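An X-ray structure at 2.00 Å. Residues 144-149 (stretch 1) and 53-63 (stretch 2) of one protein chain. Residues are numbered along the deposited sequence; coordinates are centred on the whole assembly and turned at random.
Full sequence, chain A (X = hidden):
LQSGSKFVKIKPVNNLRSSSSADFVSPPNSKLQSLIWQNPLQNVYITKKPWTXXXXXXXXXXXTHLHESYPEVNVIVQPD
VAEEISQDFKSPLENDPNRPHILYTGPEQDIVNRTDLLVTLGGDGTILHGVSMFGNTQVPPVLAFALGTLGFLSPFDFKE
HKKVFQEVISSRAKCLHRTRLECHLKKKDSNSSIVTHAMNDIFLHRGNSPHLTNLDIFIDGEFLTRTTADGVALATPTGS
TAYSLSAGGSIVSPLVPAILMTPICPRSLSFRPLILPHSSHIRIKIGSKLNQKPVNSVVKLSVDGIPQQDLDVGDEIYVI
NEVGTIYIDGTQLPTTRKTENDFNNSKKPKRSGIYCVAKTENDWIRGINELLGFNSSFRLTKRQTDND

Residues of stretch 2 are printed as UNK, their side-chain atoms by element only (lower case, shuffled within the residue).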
# COMPACT_ATOMS: atom_id res chain seq x y z
N ALA A 144 -20.25 -11.05 24.85
CA ALA A 144 -20.10 -9.66 24.47
C ALA A 144 -21.34 -9.13 23.73
O ALA A 144 -21.71 -9.65 22.68
CB ALA A 144 -18.83 -9.48 23.62
N PHE A 145 -21.97 -8.12 24.31
CA PHE A 145 -23.14 -7.48 23.70
C PHE A 145 -22.82 -6.07 23.24
O PHE A 145 -22.30 -5.27 24.00
CB PHE A 145 -24.31 -7.41 24.69
CG PHE A 145 -24.87 -8.74 25.07
CD1 PHE A 145 -25.70 -9.44 24.20
CD2 PHE A 145 -24.61 -9.28 26.33
CE1 PHE A 145 -26.24 -10.68 24.56
CE2 PHE A 145 -25.15 -10.51 26.70
CZ PHE A 145 -25.96 -11.21 25.82
N ALA A 146 -23.17 -5.78 21.99
CA ALA A 146 -22.91 -4.47 21.38
C ALA A 146 -23.98 -3.45 21.72
O ALA A 146 -25.16 -3.62 21.38
CB ALA A 146 -22.79 -4.62 19.88
N LEU A 147 -23.57 -2.38 22.40
CA LEU A 147 -24.45 -1.26 22.68
C LEU A 147 -23.77 0.02 22.24
O LEU A 147 -22.55 0.12 22.28
CB LEU A 147 -24.77 -1.18 24.17
CG LEU A 147 -25.81 -2.22 24.60
CD1 LEU A 147 -25.35 -2.95 25.84
CD2 LEU A 147 -27.20 -1.61 24.77
N GLY A 148 -24.57 1.00 21.83
CA GLY A 148 -24.04 2.28 21.37
C GLY A 148 -23.40 2.13 19.99
O GLY A 148 -23.84 1.31 19.17
N THR A 149 -22.36 2.91 19.75
CA THR A 149 -21.66 2.90 18.47
C THR A 149 -21.03 1.52 18.25
O THR A 149 -20.41 0.96 19.15
CB THR A 149 -20.60 4.01 18.41
OG1 THR A 149 -21.24 5.27 18.65
CG2 THR A 149 -19.91 4.06 17.04
N UNK A 53 -25.57 6.16 28.74
CA UNK A 53 -26.89 5.79 29.24
C UNK A 53 -27.37 4.43 28.77
O UNK A 53 -27.85 3.64 29.60
c UNK A 53 -25.53 7.58 28.30
c UNK A 53 -26.90 8.11 28.71
c UNK A 53 -27.79 6.90 28.69
N UNK A 54 -27.24 4.14 27.48
CA UNK A 54 -27.67 2.85 26.95
C UNK A 54 -27.05 1.65 27.70
O UNK A 54 -27.72 0.65 27.91
o UNK A 54 -25.99 2.58 25.19
c UNK A 54 -27.38 2.76 25.44
N UNK A 55 -25.78 1.74 28.09
CA UNK A 55 -25.11 0.60 28.74
C UNK A 55 -25.46 0.48 30.23
O UNK A 55 -25.49 -0.63 30.77
c UNK A 55 -23.21 0.73 27.05
o UNK A 55 -22.94 1.56 29.32
c UNK A 55 -23.58 0.55 28.53
N UNK A 56 -25.69 1.61 30.89
CA UNK A 56 -26.20 1.61 32.26
C UNK A 56 -27.62 1.03 32.28
O UNK A 56 -27.95 0.18 33.12
c UNK A 56 -26.61 3.13 34.31
n UNK A 56 -26.07 6.77 36.63
n UNK A 56 -28.05 6.22 37.67
c UNK A 56 -27.13 5.97 36.74
c UNK A 56 -26.34 4.54 34.86
c UNK A 56 -26.14 3.02 32.86
n UNK A 56 -27.28 4.92 35.92
N UNK A 57 -28.45 1.45 31.33
CA UNK A 57 -29.80 0.92 31.18
C UNK A 57 -29.79 -0.58 30.89
O UNK A 57 -30.58 -1.33 31.47
o UNK A 57 -31.32 5.18 29.47
o UNK A 57 -31.89 3.40 28.30
c UNK A 57 -31.45 3.94 29.35
c UNK A 57 -30.55 1.66 30.08
c UNK A 57 -31.05 3.05 30.52
N UNK A 58 -28.90 -0.99 29.99
CA UNK A 58 -28.76 -2.40 29.62
C UNK A 58 -28.29 -3.25 30.80
O UNK A 58 -28.77 -4.37 30.99
c UNK A 58 -27.81 -2.57 28.45
N UNK A 59 -27.36 -2.71 31.59
CA UNK A 59 -26.85 -3.43 32.77
C UNK A 59 -27.97 -3.71 33.77
O UNK A 59 -28.14 -4.84 34.24
c UNK A 59 -22.43 -3.18 34.53
s UNK A 59 -23.81 -2.40 35.38
c UNK A 59 -25.72 -2.65 33.43
c UNK A 59 -25.13 -3.34 34.65
N UNK A 60 -28.75 -2.68 34.09
CA UNK A 60 -29.88 -2.82 35.01
C UNK A 60 -30.89 -3.84 34.47
O UNK A 60 -31.35 -4.71 35.21
c UNK A 60 -31.81 -1.59 36.13
c UNK A 60 -30.53 -1.45 35.30
c UNK A 60 -29.53 -0.56 36.02
N UNK A 61 -31.19 -3.75 33.18
CA UNK A 61 -32.12 -4.66 32.53
C UNK A 61 -31.59 -6.10 32.50
O UNK A 61 -32.36 -7.07 32.67
c UNK A 61 -32.44 -4.16 31.11
o UNK A 61 -34.26 -5.18 28.11
c UNK A 61 -33.52 -4.92 30.37
c UNK A 61 -33.72 -4.42 28.94
o UNK A 61 -33.34 -3.27 28.63
N UNK A 62 -30.29 -6.26 32.29
CA UNK A 62 -29.71 -7.59 32.25
C UNK A 62 -29.72 -8.24 33.63
O UNK A 62 -30.11 -9.40 33.77
c UNK A 62 -28.30 -9.78 30.53
c UNK A 62 -26.55 -9.30 32.08
c UNK A 62 -27.75 -11.06 30.29
c UNK A 62 -26.61 -11.44 30.96
c UNK A 62 -27.71 -8.90 31.43
c UNK A 62 -26.00 -10.56 31.85
c UNK A 62 -28.29 -7.55 31.67
N UNK A 63 -29.29 -7.49 34.64
CA UNK A 63 -29.24 -7.94 36.03
C UNK A 63 -30.64 -8.29 36.56
O UNK A 63 -30.81 -9.29 37.28
c UNK A 63 -28.74 -7.22 38.42
c UNK A 63 -28.58 -6.87 36.92
c UNK A 63 -26.40 -5.55 37.19
c UNK A 63 -27.10 -6.72 36.55

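Position 53 carries three side-chain carbons, and the last of them closes a ring onto the backbone N; that closure alone identifies Pro-53. It lies out of reach of stretch 1, and its O accepts the first helical bond of the stretch, from the N of position 57 at 2.9 Å.

Position 54 has one carbon followed by one oxygen, the pattern of Ser-54. Its CA-to-CB bond points toward stretch 1. Ser-54 OG stands 4.1 Å from Leu-147 CB and 4.0 Å from Gly-148 N, and neither approach is a hydrogen bond; this hydroxyl is hydrogen-bonded instead to a residue just outside one of the stretches.

At position 55 the first carbon bears one oxygen and one carbon. An oxygen on that fork excludes valine and gives Thr-55. With chi1 at 73° (p), its methyl CG2 comes 3.8 Å from Leu-147 CB, while OG1 is hydrogen-bonded elsewhere in the structure.

Position 56 shows three carbons, a nitrogen, then a carbon holding two more nitrogens: a guanidinium group, hence Arg-56. The chain is extended, with chi1 to chi3 all t, and does not reach stretch 1.

Position 57 has three carbons, the third carrying two oxygens. A carboxylate at the third carbon means Glu-57, which makes no contact here.

Position 58 has a single carbon and is Ala-58. Its CB points toward stretch 1 and lies 3.6 Å from Leu-147 CD1, the closest approach between the stretches. That CB is the whole side chain, and Leu-147 CD1 packs directly on it.

Position 59 is an unbranched run of two carbons, a sulfur and a carbon, which is Met-59. Its CA-to-CB bond points sideways, and the side chain makes no contact with stretch 1.

Position 60 has a first carbon bearing two others, three in all and no oxygen: Val-60, out of reach.

Position 61 repeats the three-carbon carboxylate and is Glu-61, also without contact.

Position 62 consists of one carbon and a ring of six carbons with no oxygen attached, so it is Phe-62 rather than tyrosine. The CA-to-CB bond points toward stretch 1, and CE1 lies 4.5 Å from Phe-145 CE2, with the two rings meeting obliquely.

Position 63 has four carbons forked at the first, one arm two carbons long. This is Ile-63, out of reach of stretch 1.

The contact is small, 221 Å² summed over both sides, and contains no hydrogen bond across the stretches. Positions 54, 58 and 62 point toward stretch 1 at intervals of four residues, close to one helical turn, and so form a stripe along the helix. Leu-147, just beyond the strand, supplies the largest covered area, 75 Å², packing against Ser-54, Thr-55 and Ala-58; Phe-145 meets the stripe at Phe-62. Gly-148 adds a backbone edge near Ser-54, its phi of 73° being one that favours glycine.

Stretch 2 (53-63) PSTREAMVEFI
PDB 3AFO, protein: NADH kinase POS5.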